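Local coordinates for COMB10 (Helicobacter pylori, PDB 2BHV), which probably serves, as a VirB10-family core subunit with a periplasmic domain, in the Com type IV secretion system of the bacterium, at residues L150-I161 with I216-N227; I82-Y92 with D104-P113. All coordinates share one frame; numbering follows the deposited sequence.

Contact 1: L150-I161 with I216-N227; sequences LLLSTLTNGLLI and IREGSRVFISPN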
loop_
_atom_site.group_PDB
_atom_site.type_symbol
_atom_site.label_atom_id
_atom_site.label_comp_id
_atom_site.label_asym_id
_atom_site.label_seq_id
_atom_site.Cartn_x
_atom_site.Cartn_y
_atom_site.Cartn_z
ATOM N N LEU A 150 -23.787 14.093 4.690
ATOM C CA LEU A 150 -24.068 14.462 3.315
ATOM C C LEU A 150 -25.521 14.177 2.996
ATOM O O LEU A 150 -26.034 13.126 3.374
ATOM C CB LEU A 150 -23.174 13.679 2.354
ATOM C CG LEU A 150 -21.676 13.893 2.403
ATOM C CD1 LEU A 150 -21.018 12.879 1.505
ATOM C CD2 LEU A 150 -21.322 15.285 1.987
ATOM N N LEU A 151 -26.179 15.100 2.302
ATOM C CA LEU A 151 -27.591 14.931 1.996
ATOM C C LEU A 151 -27.783 14.221 0.670
ATOM O O LEU A 151 -28.858 13.696 0.404
ATOM C CB LEU A 151 -28.333 16.270 2.014
ATOM C CG LEU A 151 -28.395 17.038 3.343
ATOM C CD1 LEU A 151 -28.862 18.484 3.136
ATOM C CD2 LEU A 151 -29.282 16.334 4.347
ATOM N N LEU A 152 -26.730 14.207 -0.153
ATOM C CA LEU A 152 -26.747 13.603 -1.486
ATOM C C LEU A 152 -25.460 12.822 -1.694
ATOM O O LEU A 152 -24.366 13.359 -1.547
ATOM C CB LEU A 152 -26.820 14.673 -2.561
ATOM C CG LEU A 152 -28.006 15.585 -2.884
ATOM C CD1 LEU A 152 -29.207 14.823 -3.414
ATOM C CD2 LEU A 152 -28.352 16.513 -1.729
ATOM N N SER A 153 -25.590 11.553 -2.037
ATOM C CA SER A 153 -24.439 10.722 -2.301
ATOM C C SER A 153 -24.057 10.872 -3.752
ATOM O O SER A 153 -24.886 11.259 -4.576
ATOM C CB SER A 153 -24.767 9.274 -2.009
ATOM O OG SER A 153 -25.030 9.098 -0.632
ATOM N N THR A 154 -22.797 10.557 -4.067
ATOM C CA THR A 154 -22.309 10.596 -5.438
ATOM C C THR A 154 -21.790 9.244 -5.821
ATOM O O THR A 154 -20.783 8.806 -5.309
ATOM C CB THR A 154 -21.211 11.636 -5.600
ATOM O OG1 THR A 154 -21.637 12.851 -4.975
ATOM C CG2 THR A 154 -20.925 11.884 -7.049
ATOM N N LEU A 155 -22.502 8.594 -6.738
ATOM C CA LEU A 155 -22.227 7.214 -7.152
ATOM C C LEU A 155 -21.675 7.147 -8.567
ATOM O O LEU A 155 -21.850 8.088 -9.340
ATOM C CB LEU A 155 -23.509 6.399 -7.062
ATOM C CG LEU A 155 -24.087 5.971 -5.702
ATOM C CD1 LEU A 155 -23.570 6.739 -4.492
ATOM C CD2 LEU A 155 -25.600 6.002 -5.738
ATOM N N THR A 156 -21.020 6.035 -8.910
ATOM C CA THR A 156 -20.435 5.870 -10.242
ATOM C C THR A 156 -21.484 5.625 -11.271
ATOM O O THR A 156 -22.421 4.829 -11.052
ATOM C CB THR A 156 -19.601 4.625 -10.385
ATOM O OG1 THR A 156 -19.194 4.156 -9.107
ATOM C CG2 THR A 156 -18.423 4.904 -11.282
ATOM N N ASN A 157 -21.299 6.266 -12.421
ATOM C CA ASN A 157 -21.922 5.795 -13.631
ATOM C C ASN A 157 -20.883 5.684 -14.737
ATOM O O ASN A 157 -21.201 5.803 -15.914
ATOM C CB ASN A 157 -23.061 6.707 -14.021
ATOM C CG ASN A 157 -23.948 6.106 -15.080
ATOM O OD1 ASN A 157 -24.045 4.894 -15.222
ATOM N ND2 ASN A 157 -24.602 6.960 -15.833
ATOM N N GLY A 158 -19.641 5.421 -14.335
ATOM C CA GLY A 158 -18.508 5.381 -15.244
ATOM C C GLY A 158 -17.634 6.600 -15.047
ATOM O O GLY A 158 -17.783 7.604 -15.758
ATOM N N LEU A 159 -16.735 6.519 -14.070
ATOM C CA LEU A 159 -15.772 7.584 -13.819
ATOM C C LEU A 159 -14.537 7.410 -14.695
ATOM O O LEU A 159 -14.033 6.294 -14.856
ATOM C CB LEU A 159 -15.347 7.604 -12.349
ATOM C CG LEU A 159 -16.417 7.786 -11.278
ATOM C CD1 LEU A 159 -15.841 7.555 -9.884
ATOM C CD2 LEU A 159 -17.062 9.154 -11.385
ATOM N N LEU A 160 -14.065 8.518 -15.266
ATOM C CA LEU A 160 -12.781 8.539 -15.940
ATOM C C LEU A 160 -11.697 8.915 -14.945
ATOM O O LEU A 160 -11.535 10.093 -14.600
ATOM C CB LEU A 160 -12.807 9.521 -17.090
ATOM C CG LEU A 160 -13.256 8.960 -18.435
ATOM C CD1 LEU A 160 -14.768 8.772 -18.483
ATOM C CD2 LEU A 160 -12.791 9.901 -19.551
ATOM N N ILE A 161 -10.969 7.901 -14.473
ATOM C CA ILE A 161 -10.046 8.088 -13.357
ATOM C C ILE A 161 -8.595 7.983 -13.787
ATOM O O ILE A 161 -8.160 6.934 -14.244
ATOM C CB ILE A 161 -10.291 7.077 -12.229
ATOM C CG1 ILE A 161 -11.741 7.154 -11.735
ATOM C CG2 ILE A 161 -9.312 7.329 -11.085
ATOM C CD1 ILE A 161 -12.255 5.871 -11.120
ATOM N N ILE A 216 -10.444 12.738 -11.174
ATOM C CA ILE A 216 -11.645 12.284 -11.830
ATOM C C ILE A 216 -11.948 13.291 -12.944
ATOM O O ILE A 216 -12.371 14.417 -12.674
ATOM C CB ILE A 216 -12.782 12.136 -10.826
ATOM C CG1 ILE A 216 -12.422 11.037 -9.817
ATOM C CG2 ILE A 216 -14.081 11.781 -11.539
ATOM C CD1 ILE A 216 -13.251 11.030 -8.577
ATOM N N ARG A 217 -11.677 12.898 -14.190
ATOM C CA ARG A 217 -11.750 13.814 -15.335
ATOM C C ARG A 217 -13.164 14.298 -15.616
ATOM O O ARG A 217 -14.141 13.613 -15.342
ATOM C CB ARG A 217 -11.199 13.148 -16.600
ATOM C CG ARG A 217 -9.712 13.381 -16.877
ATOM C CD ARG A 217 -8.851 12.366 -16.115
ATOM N NE ARG A 217 -7.592 12.042 -16.801
ATOM C CZ ARG A 217 -7.372 10.940 -17.531
ATOM N NH1 ARG A 217 -8.331 10.016 -17.705
ATOM N NH2 ARG A 217 -6.176 10.759 -18.089
ATOM N N GLU A 218 -13.271 15.482 -16.187
ATOM C CA GLU A 218 -14.545 15.939 -16.704
ATOM C C GLU A 218 -15.049 14.949 -17.762
ATOM O O GLU A 218 -14.259 14.326 -18.458
ATOM C CB GLU A 218 -14.414 17.369 -17.266
ATOM C CG GLU A 218 -13.648 17.496 -18.586
ATOM C CD GLU A 218 -12.136 17.539 -18.433
ATOM O OE1 GLU A 218 -11.585 17.065 -17.415
ATOM O OE2 GLU A 218 -11.488 18.059 -19.362
ATOM N N GLY A 219 -16.360 14.801 -17.870
ATOM C CA GLY A 219 -16.944 13.797 -18.741
ATOM C C GLY A 219 -17.257 12.522 -17.980
ATOM O O GLY A 219 -17.948 11.628 -18.487
ATOM N N SER A 220 -16.741 12.428 -16.756
ATOM C CA SER A 220 -17.057 11.320 -15.893
ATOM C C SER A 220 -18.545 11.308 -15.663
ATOM O O SER A 220 -19.169 12.357 -15.527
ATOM C CB SER A 220 -16.321 11.449 -14.570
ATOM O OG SER A 220 -14.942 11.184 -14.733
ATOM N N ARG A 221 -19.102 10.106 -15.620
ATOM C CA ARG A 221 -20.527 9.909 -15.481
ATOM C C ARG A 221 -20.861 9.462 -14.069
ATOM O O ARG A 221 -20.198 8.603 -13.496
ATOM C CB ARG A 221 -20.973 8.854 -16.474
ATOM C CG ARG A 221 -22.250 9.185 -17.220
ATOM C CD ARG A 221 -21.934 9.958 -18.452
ATOM N NE ARG A 221 -23.040 9.992 -19.402
ATOM C CZ ARG A 221 -22.949 9.615 -20.679
ATOM N NH1 ARG A 221 -21.802 9.157 -21.177
ATOM N NH2 ARG A 221 -24.007 9.697 -21.469
ATOM N N VAL A 222 -21.924 10.027 -13.518
ATOM C CA VAL A 222 -22.195 9.925 -12.095
ATOM C C VAL A 222 -23.706 9.770 -11.799
ATOM O O VAL A 222 -24.532 10.234 -12.574
ATOM C CB VAL A 222 -21.583 11.168 -11.410
ATOM C CG1 VAL A 222 -22.591 11.924 -10.565
ATOM C CG2 VAL A 222 -20.321 10.797 -10.644
ATOM N N PHE A 223 -24.057 9.098 -10.704
ATOM C CA PHE A 223 -25.411 9.189 -10.160
ATOM C C PHE A 223 -25.379 10.043 -8.912
ATOM O O PHE A 223 -24.613 9.767 -7.987
ATOM C CB PHE A 223 -25.983 7.815 -9.785
ATOM C CG PHE A 223 -26.261 6.942 -10.948
ATOM C CD1 PHE A 223 -27.269 7.254 -11.837
ATOM C CD2 PHE A 223 -25.520 5.799 -11.160
ATOM C CE1 PHE A 223 -27.525 6.451 -12.920
ATOM C CE2 PHE A 223 -25.776 4.990 -12.253
ATOM C CZ PHE A 223 -26.775 5.320 -13.135
ATOM N N ILE A 224 -26.204 11.082 -8.884
ATOM C CA ILE A 224 -26.422 11.829 -7.662
ATOM C C ILE A 224 -27.676 11.279 -6.985
ATOM O O ILE A 224 -28.738 11.222 -7.599
ATOM C CB ILE A 224 -26.546 13.322 -7.931
ATOM C CG1 ILE A 224 -25.237 13.853 -8.516
ATOM C CG2 ILE A 224 -26.908 14.073 -6.647
ATOM C CD1 ILE A 224 -25.285 15.277 -9.023
ATOM N N SER A 225 -27.535 10.859 -5.727
ATOM C CA SER A 225 -28.586 10.151 -5.018
ATOM C C SER A 225 -28.934 10.798 -3.673
ATOM O O SER A 225 -28.086 10.934 -2.799
ATOM C CB SER A 225 -28.167 8.707 -4.811
ATOM O OG SER A 225 -29.136 8.004 -4.051
ATOM N N PRO A 226 -30.194 11.191 -3.499
ATOM C CA PRO A 226 -30.621 11.757 -2.235
ATOM C C PRO A 226 -30.595 10.714 -1.135
ATOM O O PRO A 226 -31.028 9.578 -1.340
ATOM C CB PRO A 226 -32.064 12.173 -2.512
ATOM C CG PRO A 226 -32.184 12.206 -3.983
ATOM C CD PRO A 226 -31.294 11.134 -4.464
ATOM N N ASN A 227 -30.076 11.095 0.019
ATOM C CA ASN A 227 -30.069 10.216 1.170
ATOM C C ASN A 227 -31.346 10.344 1.981
ATOM O O ASN A 227 -31.541 9.639 2.969
ATOM C CB ASN A 227 -28.853 10.492 2.031
ATOM C CG ASN A 227 -27.577 10.041 1.378
ATOM O OD1 ASN A 227 -27.544 9.008 0.720
ATOM N ND2 ASN A 227 -26.512 10.815 1.554
#

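Contact 2: I82-Y92 with D104-P113; sequences IPKGSKVIGYY and DIVWSRIITP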
loop_
_atom_site.group_PDB
_atom_site.type_symbol
_atom_site.label_atom_id
_atom_site.label_comp_id
_atom_site.label_asym_id
_atom_site.label_seq_id
_atom_site.Cartn_x
_atom_site.Cartn_y
_atom_site.Cartn_z
ATOM N N ILE A 82 -36.437 18.198 -11.346
ATOM C CA ILE A 82 -35.138 18.562 -11.924
ATOM C C ILE A 82 -35.134 18.278 -13.422
ATOM O O ILE A 82 -35.089 17.114 -13.829
ATOM C CB ILE A 82 -33.944 17.847 -11.262
ATOM C CG1 ILE A 82 -34.002 17.983 -9.739
ATOM C CG2 ILE A 82 -32.630 18.417 -11.812
ATOM C CD1 ILE A 82 -32.984 17.160 -9.009
ATOM N N PRO A 83 -35.218 19.347 -14.245
ATOM C CA PRO A 83 -35.241 19.244 -15.707
ATOM C C PRO A 83 -33.908 18.788 -16.267
ATOM O O PRO A 83 -32.854 19.160 -15.748
ATOM C CB PRO A 83 -35.538 20.679 -16.167
ATOM C CG PRO A 83 -36.038 21.397 -14.942
ATOM C CD PRO A 83 -35.331 20.748 -13.798
ATOM N N LYS A 84 -33.969 17.969 -17.310
ATOM C CA LYS A 84 -32.799 17.609 -18.088
ATOM C C LYS A 84 -32.005 18.857 -18.440
ATOM O O LYS A 84 -32.569 19.874 -18.849
ATOM C CB LYS A 84 -33.233 16.904 -19.363
ATOM C CG LYS A 84 -32.103 16.372 -20.206
ATOM C CD LYS A 84 -32.635 15.848 -21.529
ATOM C CE LYS A 84 -31.537 15.268 -22.380
ATOM N NZ LYS A 84 -32.016 15.134 -23.777
ATOM N N GLY A 85 -30.694 18.782 -18.255
ATOM C CA GLY A 85 -29.816 19.876 -18.622
ATOM C C GLY A 85 -29.527 20.840 -17.497
ATOM O O GLY A 85 -28.752 21.781 -17.677
ATOM N N SER A 86 -30.134 20.622 -16.329
ATOM C CA SER A 86 -29.805 21.446 -15.152
ATOM C C SER A 86 -28.339 21.284 -14.743
ATOM O O SER A 86 -27.748 20.201 -14.852
ATOM C CB SER A 86 -30.692 21.122 -13.957
ATOM O OG SER A 86 -32.024 20.886 -14.340
ATOM N N LYS A 87 -27.750 22.376 -14.286
ATOM C CA LYS A 87 -26.426 22.325 -13.722
ATOM C C LYS A 87 -26.556 22.021 -12.233
ATOM O O LYS A 87 -27.443 22.555 -11.570
ATOM C CB LYS A 87 -25.708 23.650 -13.955
ATOM C CG LYS A 87 -24.904 23.736 -15.260
ATOM C CD LYS A 87 -25.589 23.062 -16.478
ATOM C CE LYS A 87 -25.554 23.953 -17.738
ATOM N NZ LYS A 87 -24.231 24.597 -18.012
ATOM N N VAL A 88 -25.695 21.143 -11.718
ATOM C CA VAL A 88 -25.589 20.927 -10.271
ATOM C C VAL A 88 -24.248 21.442 -9.806
ATOM O O VAL A 88 -23.208 21.049 -10.336
ATOM C CB VAL A 88 -25.704 19.434 -9.868
ATOM C CG1 VAL A 88 -26.049 19.314 -8.389
ATOM C CG2 VAL A 88 -26.752 18.716 -10.694
ATOM N N ILE A 89 -24.267 22.331 -8.828
ATOM C CA ILE A 89 -23.029 22.911 -8.329
ATOM C C ILE A 89 -22.681 22.289 -6.988
ATOM O O ILE A 89 -23.499 22.281 -6.062
ATOM C CB ILE A 89 -23.121 24.442 -8.226
ATOM C CG1 ILE A 89 -23.420 25.035 -9.597
ATOM C CG2 ILE A 89 -21.844 25.020 -7.675
ATOM C CD1 ILE A 89 -23.989 26.430 -9.543
ATOM N N GLY A 90 -21.465 21.756 -6.903
ATOM C CA GLY A 90 -20.960 21.144 -5.681
ATOM C C GLY A 90 -19.581 21.637 -5.267
ATOM O O GLY A 90 -18.878 22.279 -6.046
ATOM N N TYR A 91 -19.202 21.332 -4.027
ATOM C CA TYR A 91 -17.889 21.656 -3.511
ATOM C C TYR A 91 -17.303 20.394 -2.953
ATOM O O TYR A 91 -17.989 19.636 -2.298
ATOM C CB TYR A 91 -17.991 22.738 -2.445
ATOM C CG TYR A 91 -18.602 23.998 -2.980
ATOM C CD1 TYR A 91 -17.824 24.948 -3.639
ATOM C CD2 TYR A 91 -19.966 24.237 -2.862
ATOM C CE1 TYR A 91 -18.392 26.116 -4.161
ATOM C CE2 TYR A 91 -20.544 25.399 -3.379
ATOM C CZ TYR A 91 -19.753 26.326 -4.025
ATOM O OH TYR A 91 -20.337 27.456 -4.524
ATOM N N TYR A 92 -16.035 20.158 -3.242
ATOM C CA TYR A 92 -15.404 18.900 -2.908
ATOM C C TYR A 92 -14.092 19.109 -2.171
ATOM O O TYR A 92 -13.405 20.117 -2.384
ATOM C CB TYR A 92 -15.156 18.069 -4.169
ATOM C CG TYR A 92 -14.081 18.622 -5.111
ATOM C CD1 TYR A 92 -12.727 18.299 -4.933
ATOM C CD2 TYR A 92 -14.420 19.447 -6.187
ATOM C CE1 TYR A 92 -11.756 18.777 -5.782
ATOM C CE2 TYR A 92 -13.446 19.939 -7.046
ATOM C CZ TYR A 92 -12.114 19.596 -6.839
ATOM O OH TYR A 92 -11.130 20.083 -7.684
ATOM N N ASP A 104 -15.135 13.990 -0.482
ATOM C CA ASP A 104 -16.474 14.395 -0.106
ATOM C C ASP A 104 -16.980 15.439 -1.062
ATOM O O ASP A 104 -16.295 16.413 -1.322
ATOM C CB ASP A 104 -16.498 14.921 1.324
ATOM C CG ASP A 104 -15.980 13.909 2.322
ATOM O OD1 ASP A 104 -16.180 12.694 2.116
ATOM O OD2 ASP A 104 -15.358 14.321 3.325
ATOM N N ILE A 105 -18.180 15.232 -1.598
ATOM C CA ILE A 105 -18.808 16.227 -2.444
ATOM C C ILE A 105 -20.117 16.662 -1.791
ATOM O O ILE A 105 -20.997 15.846 -1.551
ATOM C CB ILE A 105 -19.073 15.686 -3.859
ATOM C CG1 ILE A 105 -17.798 15.109 -4.471
ATOM C CG2 ILE A 105 -19.637 16.778 -4.740
ATOM C CD1 ILE A 105 -18.046 14.205 -5.625
ATOM N N VAL A 106 -20.226 17.945 -1.480
ATOM C CA VAL A 106 -21.489 18.514 -1.039
ATOM C C VAL A 106 -22.155 19.204 -2.211
ATOM O O VAL A 106 -21.694 20.234 -2.670
ATOM C CB VAL A 106 -21.289 19.536 0.090
ATOM C CG1 VAL A 106 -22.634 20.031 0.620
ATOM C CG2 VAL A 106 -20.487 18.938 1.197
ATOM N N TRP A 107 -23.232 18.623 -2.709
ATOM C CA TRP A 107 -23.991 19.271 -3.753
ATOM C C TRP A 107 -24.853 20.363 -3.125
ATOM O O TRP A 107 -25.751 20.078 -2.332
ATOM C CB TRP A 107 -24.827 18.251 -4.531
ATOM C CG TRP A 107 -23.979 17.211 -5.233
ATOM C CD1 TRP A 107 -23.869 15.894 -4.904
ATOM C CD2 TRP A 107 -23.121 17.411 -6.374
ATOM N NE1 TRP A 107 -22.999 15.254 -5.761
ATOM C CE2 TRP A 107 -22.528 16.157 -6.675
ATOM C CE3 TRP A 107 -22.796 18.526 -7.172
ATOM C CZ2 TRP A 107 -21.634 15.981 -7.738
ATOM C CZ3 TRP A 107 -21.902 18.349 -8.229
ATOM C CH2 TRP A 107 -21.333 17.085 -8.500
ATOM N N SER A 108 -24.569 21.617 -3.470
ATOM C CA SER A 108 -25.170 22.741 -2.764
ATOM C C SER A 108 -26.362 23.348 -3.484
ATOM O O SER A 108 -27.355 23.670 -2.847
ATOM C CB SER A 108 -24.135 23.820 -2.435
ATOM O OG SER A 108 -23.801 24.562 -3.580
ATOM N N ARG A 109 -26.274 23.524 -4.802
ATOM C CA ARG A 109 -27.446 23.990 -5.547
ATOM C C ARG A 109 -27.570 23.481 -6.970
ATOM O O ARG A 109 -26.580 23.110 -7.597
ATOM C CB ARG A 109 -27.614 25.513 -5.477
ATOM C CG ARG A 109 -26.643 26.348 -6.288
ATOM C CD ARG A 109 -26.835 27.851 -5.944
ATOM N NE ARG A 109 -25.936 28.734 -6.694
ATOM C CZ ARG A 109 -24.615 28.852 -6.477
ATOM N NH1 ARG A 109 -24.009 28.130 -5.513
ATOM N NH2 ARG A 109 -23.888 29.694 -7.228
ATOM N N ILE A 110 -28.814 23.447 -7.444
ATOM C CA ILE A 110 -29.155 23.042 -8.803
ATOM C C ILE A 110 -29.730 24.251 -9.536
ATOM O O ILE A 110 -30.622 24.916 -9.019
ATOM C CB ILE A 110 -30.221 21.934 -8.808
ATOM C CG1 ILE A 110 -29.742 20.704 -8.029
ATOM C CG2 ILE A 110 -30.594 21.544 -10.229
ATOM C CD1 ILE A 110 -30.876 19.774 -7.566
ATOM N N ILE A 111 -29.211 24.539 -10.729
ATOM C CA ILE A 111 -29.744 25.615 -11.560
ATOM C C ILE A 111 -30.420 25.034 -12.800
ATOM O O ILE A 111 -29.759 24.416 -13.642
ATOM C CB ILE A 111 -28.651 26.632 -11.964
ATOM C CG1 ILE A 111 -27.975 27.208 -10.710
ATOM C CG2 ILE A 111 -29.248 27.738 -12.839
ATOM C CD1 ILE A 111 -26.784 28.118 -10.997
ATOM N N THR A 112 -31.738 25.215 -12.904
ATOM C CA THR A 112 -32.472 24.683 -14.048
ATOM C C THR A 112 -32.152 25.498 -15.305
ATOM O O THR A 112 -31.686 26.637 -15.216
ATOM C CB THR A 112 -34.018 24.618 -13.828
ATOM O OG1 THR A 112 -34.591 25.942 -13.871
ATOM C CG2 THR A 112 -34.375 23.897 -12.528
ATOM N N PRO A 113 -32.391 24.914 -16.488
ATOM C CA PRO A 113 -32.090 25.612 -17.726
ATOM C C PRO A 113 -32.845 26.950 -17.854
ATOM O O PRO A 113 -32.361 27.888 -18.523
ATOM C CB PRO A 113 -32.561 24.628 -18.799
ATOM C CG PRO A 113 -32.532 23.298 -18.131
ATOM C CD PRO A 113 -32.954 23.574 -16.738
#

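Contact 1: L150-I161 with I216-N227
Ser-153 and Ser-225 face each other as a hydrogen-bonded antiparallel pair, Ser-153 N giving its proton to Ser-225 O at 2.7 Å and Ser-225 N returning one to Ser-153 O. Leu-155 and Phe-223 repeat the exchange two residues on, and Asn-227 N reaches Leu-151 O at the far end. Side-chain bonds extend this backbone pairing. The amide of Asn-227 turns back over the start of 150-161: ND2 binds Leu-150 O at 3.0 Å, approaching 55° out of that carbonyl's plane, while OD1 takes the hydroxyl of Ser-153 on an in-plane lone pair, so both ends of the amide are held. Ser-220 OG accepts from Leu-160 N at 2.9 Å and donates to Arg-217 O, tying the type II turn 217-220 to segment 150-161. Between the two paired regions lies a classic beta bulge, in which Asn-157 and Gly-158 both face Arg-221; Gly-158 has a positive phi of 107° that suits glycine. Here strand 152-156 forms one margin of the large mixed sheet within the chain, and 221-226 joins it to strand 48-52. Aromatic packing centres on Phe-223: with CG of Asn-157 anti to its backbone N (chi1 -167°), the amide lies against the ring, and CB sits over one face, 4.0 Å from the centroid, in a CH-pi contact. Apolar contacts gather on the other side of the strands, where Leu-152 CD1 meets Ile-224 CG2 at 4.0 Å. Farther along, Leu-159 CD2 touches Val-222 CG2 at 3.7 Å and also reaches Ile-216 CG2. Thr-156 OG1 bonds to Met-194 O of the second subunit.

Contact 2: I82-Y92 with D104-P113
The indole of Trp-107 packs obliquely against Val-88 and Gly-90: CE3 lies 3.6 Å from Val-88 CG1, and about as close to the backbone N of Gly-90. Glycine has no side chain to meet the six-membered ring, which takes the space beside its CA. On the same face Ile-110 continues the apolar row, its CG1 against Val-88 CG1 and its CD1 3.7 Å from Ile-82 CD1, the two isoleucines crossing at about a right angle. The reverse face carries Ile-89, whose CD1 packs against Ile-111 CD1 at 3.6 Å and is centred over one face of the Arg-109 guanidinium. In Arg-109, CG sits between the backbone N and the carbonyl carbon (chi1 73°), and from there the chain runs extended alongside Ile-89. These positions are set by the antiparallel hairpin of strands 87-94 and 103-111, interrupted by a classic beta bulge: Ser-108 and Arg-109 both face Ile-89, whose O accepts from Ser-108 N at 2.9 Å and from Arg-109 N at 3.3 Å. Beyond the bulge, Tyr-91 and Val-106 exchange two backbone bonds, and the Tyr-91 ring presents CE2 to Ser-108 OG at 3.4 Å. At the other end, Pro-83 CD touches Thr-112 CG2 at 3.5 Å as the type II turn 83-86 folds over Pro-113. Farther out, strand 62-68 flanks 87-94, strand 117-119 flanks 103-111, and helix 132-146 covers Tyr-91 and Val-106.

How the contacts relate
Both contacts are antiparallel strand pairs of the same mixed sheet, each interrupted by a classic bulge, and their centres lie about 12 Å apart. Contact 1 includes a strand at the sheet's margin within the chain, and the second subunit approaches it widely; contact 2 is a hairpin flanked by strands on both sides, and that subunit reaches it at Ile-105 alone. Each is partly buried. Polar side chains bind across contact 1, whereas contact 2 relies more on branched aliphatic packing. They meet at Trp-107, whose NE1 probably hydrogen-bonds Thr-154 OG1 and whose indole packs on Ile-224, while Leu-150 touches Ile-105 and Val-106.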